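Long-range contact in aspartokinase (Clostridium acetobutylicum, PDB 3TVI), which probably phosphorylates the beta-carboxyl group of L-aspartate with ATP, an early step toward threonine, methionine and lysine: residues A201-F213 and P260-T274. Numbering follows the deposited sequence.
Sequences ADLYENWTDVSGF and PINIKNTNKPSDPGT
Trp207 and Lys264 lie side by side on neighbouring parallel strands, 203-208 and 261-265, in the mixed central sheet of the amino acid kinase domain. Backbone hydrogen bonds alternate between the strands, from Tyr204 N with Pro260 O up to Thr266 N with Thr208 O, carrying the pairing as far as Thr208, which with Asp209 just after it is among the residues predicted to bind ATP. Along Trp207, CB meets Thr266 OG1 at 3.6 Å. CG stands anti to the carbonyl carbon (chi1 -70°), laying the indole alongside the Lys264 chain. Lys264 CB sits over one face of the six-membered ring of Trp207, 3.7 Å from its centroid, a CH-pi contact. Trp207 CE3 and CZ3 turn their edge to Thr266 N and Asn265 O; CH2 reaches Pro269 CB. Trp207 NE1 donates to Glu205 OE1 at 2.8 Å, on the anti side but 33° out of the carboxylate plane; Arg33 forms a salt bridge with the same oxygen, and Phe9 stacks on the indole. At the end of strand 261-265, Asn265 OD1 accepts from Asn267 N in an Asx turn, while Asn265 ND2 donates to Ser211 OG at 3.2 Å. Ser211 OG in turn donates a hydrogen bond to the anti lone pair of Asp271 OD2, at 2.6 Å.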
ATOM      1  N   ALA B 201     -26.912  27.348  13.961  1.00 63.33           N
ATOM      2  CA  ALA B 201     -28.007  27.072  13.037  1.00 62.95           C
ATOM      3  C   ALA B 201     -28.468  25.625  13.143  1.00 64.61           C
ATOM      4  O   ALA B 201     -27.765  24.767  13.703  1.00 65.64           O
ATOM      5  CB  ALA B 201     -27.581  27.376  11.607  1.00 60.86           C
ATOM      6  N   ASP B 202     -29.652  25.361  12.591  1.00 64.46           N
ATOM      7  CA  ASP B 202     -30.217  24.005  12.537  1.00 63.50           C
ATOM      8  C   ASP B 202     -29.908  23.278  11.243  1.00 59.57           C
ATOM      9  O   ASP B 202     -29.913  22.051  11.197  1.00 57.84           O
ATOM     10  CB  ASP B 202     -31.724  24.083  12.678  1.00 65.77           C
ATOM     11  CG  ASP B 202     -32.129  24.751  13.931  1.00 68.93           C
ATOM     12  OD1 ASP B 202     -31.228  25.218  14.653  1.00 71.61           O
ATOM     13  OD2 ASP B 202     -33.340  24.818  14.198  1.00 74.29           O
ATOM     14  N   LEU B 203     -29.693  24.053  10.188  1.00 56.84           N
ATOM     15  CA  LEU B 203     -29.433  23.527   8.866  1.00 54.62           C
ATOM     16  C   LEU B 203     -28.552  24.517   8.143  1.00 52.36           C
ATOM     17  O   LEU B 203     -28.647  25.713   8.368  1.00 52.42           O
ATOM     18  CB  LEU B 203     -30.749  23.364   8.102  1.00 54.90           C
ATOM     19  CG  LEU B 203     -30.704  22.821   6.668  1.00 53.89           C
ATOM     20  CD1 LEU B 203     -30.121  21.420   6.627  1.00 53.68           C
ATOM     21  CD2 LEU B 203     -32.101  22.814   6.073  1.00 54.17           C
ATOM     22  N   TYR B 204     -27.685  24.015   7.284  1.00 50.32           N
ATOM     23  CA  TYR B 204     -26.941  24.869   6.386  1.00 49.54           C
ATOM     24  C   TYR B 204     -27.249  24.365   4.980  1.00 48.62           C
ATOM     25  O   TYR B 204     -26.740  23.335   4.557  1.00 48.13           O
ATOM     26  CB  TYR B 204     -25.449  24.844   6.743  1.00 49.08           C
ATOM     27  CG  TYR B 204     -24.489  25.357   5.681  1.00 48.77           C
ATOM     28  CD1 TYR B 204     -24.799  26.450   4.879  1.00 49.11           C
ATOM     29  CD2 TYR B 204     -23.251  24.747   5.498  1.00 48.91           C
ATOM     30  CE1 TYR B 204     -23.910  26.910   3.920  1.00 48.89           C
ATOM     31  CE2 TYR B 204     -22.358  25.194   4.547  1.00 48.67           C
ATOM     32  CZ  TYR B 204     -22.688  26.278   3.763  1.00 49.26           C
ATOM     33  OH  TYR B 204     -21.788  26.709   2.818  1.00 50.45           O
ATOM     34  N   GLU B 205     -28.137  25.074   4.288  1.00 48.04           N
ATOM     35  CA  GLU B 205     -28.495  24.725   2.922  1.00 46.87           C
ATOM     36  C   GLU B 205     -27.411  25.266   2.041  1.00 45.66           C
ATOM     37  O   GLU B 205     -27.034  26.417   2.198  1.00 46.44           O
ATOM     38  CB  GLU B 205     -29.828  25.348   2.519  1.00 47.20           C
ATOM     39  CG  GLU B 205     -31.031  24.637   3.101  1.00 48.01           C
ATOM     40  CD  GLU B 205     -32.341  25.345   2.826  1.00 48.89           C
ATOM     41  OE1 GLU B 205     -32.339  26.380   2.125  1.00 48.66           O
ATOM     42  OE2 GLU B 205     -33.384  24.858   3.316  1.00 49.49           O
ATOM     43  N   ASN B 206     -26.917  24.449   1.121  1.00 44.42           N
ATOM     44  CA  ASN B 206     -25.866  24.867   0.216  1.00 44.32           C
ATOM     45  C   ASN B 206     -26.360  24.797  -1.226  1.00 45.42           C
ATOM     46  O   ASN B 206     -26.322  23.738  -1.859  1.00 45.91           O
ATOM     47  CB  ASN B 206     -24.653  23.986   0.433  1.00 44.04           C
ATOM     48  CG  ASN B 206     -23.397  24.559  -0.164  1.00 43.51           C
ATOM     49  OD1 ASN B 206     -23.130  24.385  -1.346  1.00 44.01           O
ATOM     50  ND2 ASN B 206     -22.594  25.212   0.667  1.00 43.92           N
ATOM     51  N   TRP B 207     -26.824  25.936  -1.739  1.00 45.81           N
ATOM     52  CA  TRP B 207     -27.527  25.981  -3.016  1.00 46.14           C
ATOM     53  C   TRP B 207     -26.616  26.046  -4.196  1.00 46.65           C
ATOM     54  O   TRP B 207     -25.799  26.952  -4.315  1.00 46.10           O
ATOM     55  CB  TRP B 207     -28.479  27.153  -3.039  1.00 46.36           C
ATOM     56  CG  TRP B 207     -29.641  26.940  -2.127  1.00 46.58           C
ATOM     57  CD1 TRP B 207     -29.723  27.220  -0.774  1.00 46.67           C
ATOM     58  CD2 TRP B 207     -30.926  26.362  -2.476  1.00 47.37           C
ATOM     59  NE1 TRP B 207     -30.951  26.867  -0.280  1.00 47.36           N
ATOM     60  CE2 TRP B 207     -31.716  26.344  -1.249  1.00 47.71           C
ATOM     61  CE3 TRP B 207     -31.480  25.868  -3.638  1.00 48.27           C
ATOM     62  CZ2 TRP B 207     -33.006  25.868  -1.220  1.00 48.73           C
ATOM     63  CZ3 TRP B 207     -32.785  25.378  -3.599  1.00 49.23           C
ATOM     64  CH2 TRP B 207     -33.531  25.387  -2.417  1.00 49.53           C
ATOM     65  N   THR B 208     -26.791  25.084  -5.099  1.00 48.34           N
ATOM     66  CA  THR B 208     -25.888  24.858  -6.225  1.00 48.81           C
ATOM     67  C   THR B 208     -26.717  24.619  -7.479  1.00 50.40           C
ATOM     68  O   THR B 208     -27.888  24.982  -7.510  1.00 50.45           O
ATOM     69  CB  THR B 208     -25.008  23.631  -5.946  1.00 47.97           C
ATOM     70  OG1 THR B 208     -25.707  22.438  -6.325  1.00 47.89           O
ATOM     71  CG2 THR B 208     -24.659  23.561  -4.462  1.00 46.85           C
ATOM     72  N   ASP B 209     -26.128  24.000  -8.502  1.00 52.54           N
ATOM     73  CA  ASP B 209     -26.854  23.744  -9.751  1.00 55.49           C
ATOM     74  C   ASP B 209     -27.081  22.264 -10.017  1.00 54.69           C
ATOM     75  O   ASP B 209     -27.283  21.870 -11.155  1.00 55.42           O
ATOM     76  CB  ASP B 209     -26.142  24.398 -10.945  1.00 59.46           C
ATOM     77  CG  ASP B 209     -24.769  23.810 -11.209  1.00 62.85           C
ATOM     78  OD1 ASP B 209     -23.785  24.276 -10.585  1.00 66.57           O
ATOM     79  OD2 ASP B 209     -24.674  22.890 -12.058  1.00 66.52           O
ATOM     80  N   VAL B 210     -27.052  21.452  -8.963  1.00 53.87           N
ATOM     81  CA  VAL B 210     -27.311  20.010  -9.064  1.00 52.93           C
ATOM     82  C   VAL B 210     -28.112  19.540  -7.851  1.00 53.76           C
ATOM     83  O   VAL B 210     -27.835  19.953  -6.722  1.00 54.00           O
ATOM     84  CB  VAL B 210     -26.007  19.197  -9.128  1.00 50.37           C
ATOM     85  CG1 VAL B 210     -25.151  19.655 -10.295  1.00 49.99           C
ATOM     86  CG2 VAL B 210     -25.245  19.309  -7.816  1.00 48.95           C
ATOM     87  N   SER B 211     -29.094  18.670  -8.083  1.00 54.40           N
ATOM     88  CA  SER B 211     -30.003  18.220  -7.026  1.00 54.07           C
ATOM     89  C   SER B 211     -29.364  17.194  -6.073  1.00 54.54           C
ATOM     90  O   SER B 211     -29.794  16.045  -5.988  1.00 54.98           O
ATOM     91  CB  SER B 211     -31.266  17.657  -7.659  1.00 53.80           C
ATOM     92  OG  SER B 211     -31.834  18.616  -8.518  1.00 53.20           O
ATOM     93  N   GLY B 212     -28.351  17.630  -5.337  1.00 54.79           N
ATOM     94  CA  GLY B 212     -27.602  16.731  -4.475  1.00 56.49           C
ATOM     95  C   GLY B 212     -26.457  16.055  -5.205  1.00 57.59           C
ATOM     96  O   GLY B 212     -26.029  16.508  -6.264  1.00 58.35           O
ATOM     97  N   PHE B 213     -25.949  14.983  -4.605  1.00 58.37           N
ATOM     98  CA  PHE B 213     -24.974  14.094  -5.224  1.00 59.23           C
ATOM     99  C   PHE B 213     -25.664  12.816  -5.674  1.00 60.11           C
ATOM    100  O   PHE B 213     -26.683  12.418  -5.108  1.00 61.37           O
ATOM    101  CB  PHE B 213     -23.886  13.735  -4.214  1.00 59.54           C
ATOM    102  CG  PHE B 213     -23.255  14.924  -3.553  1.00 60.02           C
ATOM    103  CD1 PHE B 213     -22.720  15.956  -4.316  1.00 61.79           C
ATOM    104  CD2 PHE B 213     -23.189  15.013  -2.172  1.00 59.92           C
ATOM    105  CE1 PHE B 213     -22.136  17.055  -3.712  1.00 62.07           C
ATOM    106  CE2 PHE B 213     -22.606  16.108  -1.558  1.00 60.31           C
ATOM    107  CZ  PHE B 213     -22.076  17.127  -2.329  1.00 62.00           C
ATOM    108  N   PRO B 260     -26.301  19.837  10.131  1.00 57.04           N
ATOM    109  CA  PRO B 260     -26.426  19.142   8.869  1.00 55.40           C
ATOM    110  C   PRO B 260     -26.400  20.110   7.692  1.00 55.48           C
ATOM    111  O   PRO B 260     -26.946  21.208   7.779  1.00 57.58           O
ATOM    112  CB  PRO B 260     -27.781  18.459   8.987  1.00 55.32           C
ATOM    113  CG  PRO B 260     -28.559  19.316   9.904  1.00 56.36           C
ATOM    114  CD  PRO B 260     -27.577  19.922  10.851  1.00 56.87           C
ATOM    115  N   ILE B 261     -25.747  19.698   6.613  1.00 53.95           N
ATOM    116  CA  ILE B 261     -25.730  20.433   5.367  1.00 52.13           C
ATOM    117  C   ILE B 261     -26.650  19.750   4.375  1.00 53.23           C
ATOM    118  O   ILE B 261     -26.592  18.533   4.212  1.00 53.80           O
ATOM    119  CB  ILE B 261     -24.336  20.417   4.746  1.00 50.95           C
ATOM    120  CG1 ILE B 261     -23.324  21.024   5.704  1.00 51.71           C
ATOM    121  CG2 ILE B 261     -24.336  21.159   3.423  1.00 50.58           C
ATOM    122  CD1 ILE B 261     -21.921  21.054   5.142  1.00 51.87           C
ATOM    123  N   ASN B 262     -27.481  20.532   3.696  1.00 54.09           N
ATOM    124  CA  ASN B 262     -28.322  20.016   2.627  1.00 54.36           C
ATOM    125  C   ASN B 262     -27.876  20.601   1.290  1.00 54.15           C
ATOM    126  O   ASN B 262     -28.059  21.794   1.045  1.00 54.86           O
ATOM    127  CB  ASN B 262     -29.783  20.370   2.904  1.00 56.25           C
ATOM    128  CG  ASN B 262     -30.732  19.845   1.841  1.00 57.64           C
ATOM    129  OD1 ASN B 262     -30.312  19.480   0.741  1.00 58.48           O
ATOM    130  ND2 ASN B 262     -32.029  19.824   2.157  1.00 57.67           N
ATOM    131  N   ILE B 263     -27.285  19.770   0.430  1.00 53.57           N
ATOM    132  CA  ILE B 263     -26.940  20.207  -0.923  1.00 52.23           C
ATOM    133  C   ILE B 263     -28.222  20.264  -1.734  1.00 53.20           C
ATOM    134  O   ILE B 263     -28.929  19.271  -1.840  1.00 53.94           O
ATOM    135  CB  ILE B 263     -25.922  19.288  -1.611  1.00 51.04           C
ATOM    136  CG1 ILE B 263     -24.498  19.732  -1.288  1.00 50.67           C
ATOM    137  CG2 ILE B 263     -26.069  19.372  -3.117  1.00 51.51           C
ATOM    138  CD1 ILE B 263     -24.176  19.761   0.185  1.00 51.02           C
ATOM    139  N   LYS B 264     -28.516  21.432  -2.298  1.00 53.57           N
ATOM    140  CA  LYS B 264     -29.784  21.667  -2.984  1.00 53.13           C
ATOM    141  C   LYS B 264     -29.571  22.371  -4.329  1.00 52.59           C
ATOM    142  O   LYS B 264     -28.502  22.940  -4.583  1.00 50.81           O
ATOM    143  CB  LYS B 264     -30.707  22.473  -2.067  1.00 53.04           C
ATOM    144  CG  LYS B 264     -32.094  21.870  -1.925  1.00 54.46           C
ATOM    145  CD  LYS B 264     -32.622  21.980  -0.506  1.00 54.97           C
ATOM    146  CE  LYS B 264     -33.890  21.158  -0.300  1.00 56.07           C
ATOM    147  NZ  LYS B 264     -34.956  21.490  -1.286  1.00 56.56           N
ATOM    148  N   ASN B 265     -30.589  22.316  -5.189  1.00 53.16           N
ATOM    149  CA  ASN B 265     -30.492  22.869  -6.547  1.00 53.50           C
ATOM    150  C   ASN B 265     -31.368  24.108  -6.777  1.00 52.70           C
ATOM    151  O   ASN B 265     -32.591  24.010  -6.789  1.00 52.84           O
ATOM    152  CB  ASN B 265     -30.862  21.787  -7.555  1.00 54.90           C
ATOM    153  CG  ASN B 265     -30.682  22.234  -8.991  1.00 55.43           C
ATOM    154  OD1 ASN B 265     -30.079  23.276  -9.262  1.00 54.93           O
ATOM    155  ND2 ASN B 265     -31.207  21.438  -9.924  1.00 55.90           N
ATOM    156  N   THR B 266     -30.727  25.257  -6.988  1.00 51.36           N
ATOM    157  CA  THR B 266     -31.429  26.524  -7.201  1.00 52.27           C
ATOM    158  C   THR B 266     -32.412  26.464  -8.361  1.00 53.64           C
ATOM    159  O   THR B 266     -33.415  27.166  -8.342  1.00 55.37           O
ATOM    160  CB  THR B 266     -30.454  27.691  -7.498  1.00 52.14           C
ATOM    161  OG1 THR B 266     -29.438  27.753  -6.495  1.00 51.96           O
ATOM    162  CG2 THR B 266     -31.183  29.019  -7.512  1.00 52.63           C
ATOM    163  N   ASN B 267     -32.123  25.642  -9.368  1.00 53.92           N
ATOM    164  CA  ASN B 267     -32.977  25.540 -10.554  1.00 54.98           C
ATOM    165  C   ASN B 267     -34.100  24.506 -10.427  1.00 56.52           C
ATOM    166  O   ASN B 267     -35.003  24.466 -11.252  1.00 56.54           O
ATOM    167  CB  ASN B 267     -32.111  25.259 -11.775  1.00 54.81           C
ATOM    168  CG  ASN B 267     -31.039  26.320 -11.974  1.00 54.94           C
ATOM    169  OD1 ASN B 267     -29.863  26.007 -12.116  1.00 55.41           O
ATOM    170  ND2 ASN B 267     -31.439  27.584 -11.964  1.00 54.67           N
ATOM    171  N   LYS B 268     -34.028  23.675  -9.388  1.00 58.65           N
ATOM    172  CA  LYS B 268     -35.076  22.698  -9.058  1.00 60.21           C
ATOM    173  C   LYS B 268     -35.167  22.616  -7.541  1.00 58.63           C
ATOM    174  O   LYS B 268     -34.674  21.670  -6.933  1.00 57.17           O
ATOM    175  CB  LYS B 268     -34.751  21.321  -9.646  1.00 61.11           C
ATOM    176  CG  LYS B 268     -34.685  21.297 -11.160  1.00 63.44           C
ATOM    177  CD  LYS B 268     -34.695  19.875 -11.691  1.00 66.43           C
ATOM    178  CE  LYS B 268     -34.481  19.848 -13.200  1.00 69.17           C
ATOM    179  NZ  LYS B 268     -35.142  18.686 -13.868  1.00 71.42           N
ATOM    180  N   PRO B 269     -35.770  23.635  -6.916  1.00 58.31           N
ATOM    181  CA  PRO B 269     -35.733  23.722  -5.450  1.00 58.26           C
ATOM    182  C   PRO B 269     -36.508  22.628  -4.722  1.00 58.82           C
ATOM    183  O   PRO B 269     -36.135  22.249  -3.618  1.00 58.57           O
ATOM    184  CB  PRO B 269     -36.339  25.101  -5.159  1.00 58.21           C
ATOM    185  CG  PRO B 269     -36.192  25.854  -6.438  1.00 58.22           C
ATOM    186  CD  PRO B 269     -36.363  24.835  -7.521  1.00 58.31           C
ATOM    187  N   SER B 270     -37.571  22.134  -5.345  1.00 60.81           N
ATOM    188  CA  SER B 270     -38.380  21.048  -4.790  1.00 61.92           C
ATOM    189  C   SER B 270     -37.573  19.776  -4.591  1.00 60.98           C
ATOM    190  O   SER B 270     -37.683  19.131  -3.543  1.00 60.80           O
ATOM    191  CB  SER B 270     -39.566  20.774  -5.710  1.00 64.38           C
ATOM    192  OG  SER B 270     -39.352  21.382  -6.978  1.00 65.81           O
ATOM    193  N   ASP B 271     -36.767  19.424  -5.594  1.00 60.86           N
ATOM    194  CA  ASP B 271     -35.839  18.290  -5.485  1.00 59.77           C
ATOM    195  C   ASP B 271     -35.191  18.291  -4.106  1.00 58.15           C
ATOM    196  O   ASP B 271     -34.587  19.307  -3.707  1.00 55.68           O
ATOM    197  CB  ASP B 271     -34.727  18.346  -6.546  1.00 59.22           C
ATOM    198  CG  ASP B 271     -35.162  17.810  -7.901  1.00 60.74           C
ATOM    199  OD1 ASP B 271     -36.358  17.489  -8.073  1.00 64.03           O
ATOM    200  OD2 ASP B 271     -34.296  17.705  -8.802  1.00 59.95           O
ATOM    201  N   PRO B 272     -35.317  17.163  -3.372  1.00 57.68           N
ATOM    202  CA  PRO B 272     -34.703  17.094  -2.057  1.00 56.57           C
ATOM    203  C   PRO B 272     -33.220  16.902  -2.217  1.00 55.38           C
ATOM    204  O   PRO B 272     -32.757  16.413  -3.252  1.00 56.04           O
ATOM    205  CB  PRO B 272     -35.354  15.870  -1.414  1.00 56.64           C
ATOM    206  CG  PRO B 272     -35.971  15.089  -2.530  1.00 57.86           C
ATOM    207  CD  PRO B 272     -35.806  15.845  -3.811  1.00 58.08           C
ATOM    208  N   GLY B 273     -32.458  17.304  -1.220  1.00 54.88           N
ATOM    209  CA  GLY B 273     -31.020  17.214  -1.360  1.00 55.09           C
ATOM    210  C   GLY B 273     -30.426  15.872  -0.994  1.00 54.14           C
ATOM    211  O   GLY B 273     -31.119  14.913  -0.659  1.00 53.37           O
ATOM    212  N   THR B 274     -29.115  15.811  -1.080  1.00 53.69           N
ATOM    213  CA  THR B 274     -28.390  14.883  -0.268  1.00 55.07           C
ATOM    214  C   THR B 274     -28.133  15.675   1.000  1.00 55.51           C
ATOM    215  O   THR B 274     -28.032  16.903   0.964  1.00 55.61           O
ATOM    216  CB  THR B 274     -27.106  14.411  -0.948  1.00 54.77           C
ATOM    217  OG1 THR B 274     -26.235  15.522  -1.145  1.00 56.93           O
ATOM    218  CG2 THR B 274     -27.448  13.777  -2.291  1.00 54.61           C
TER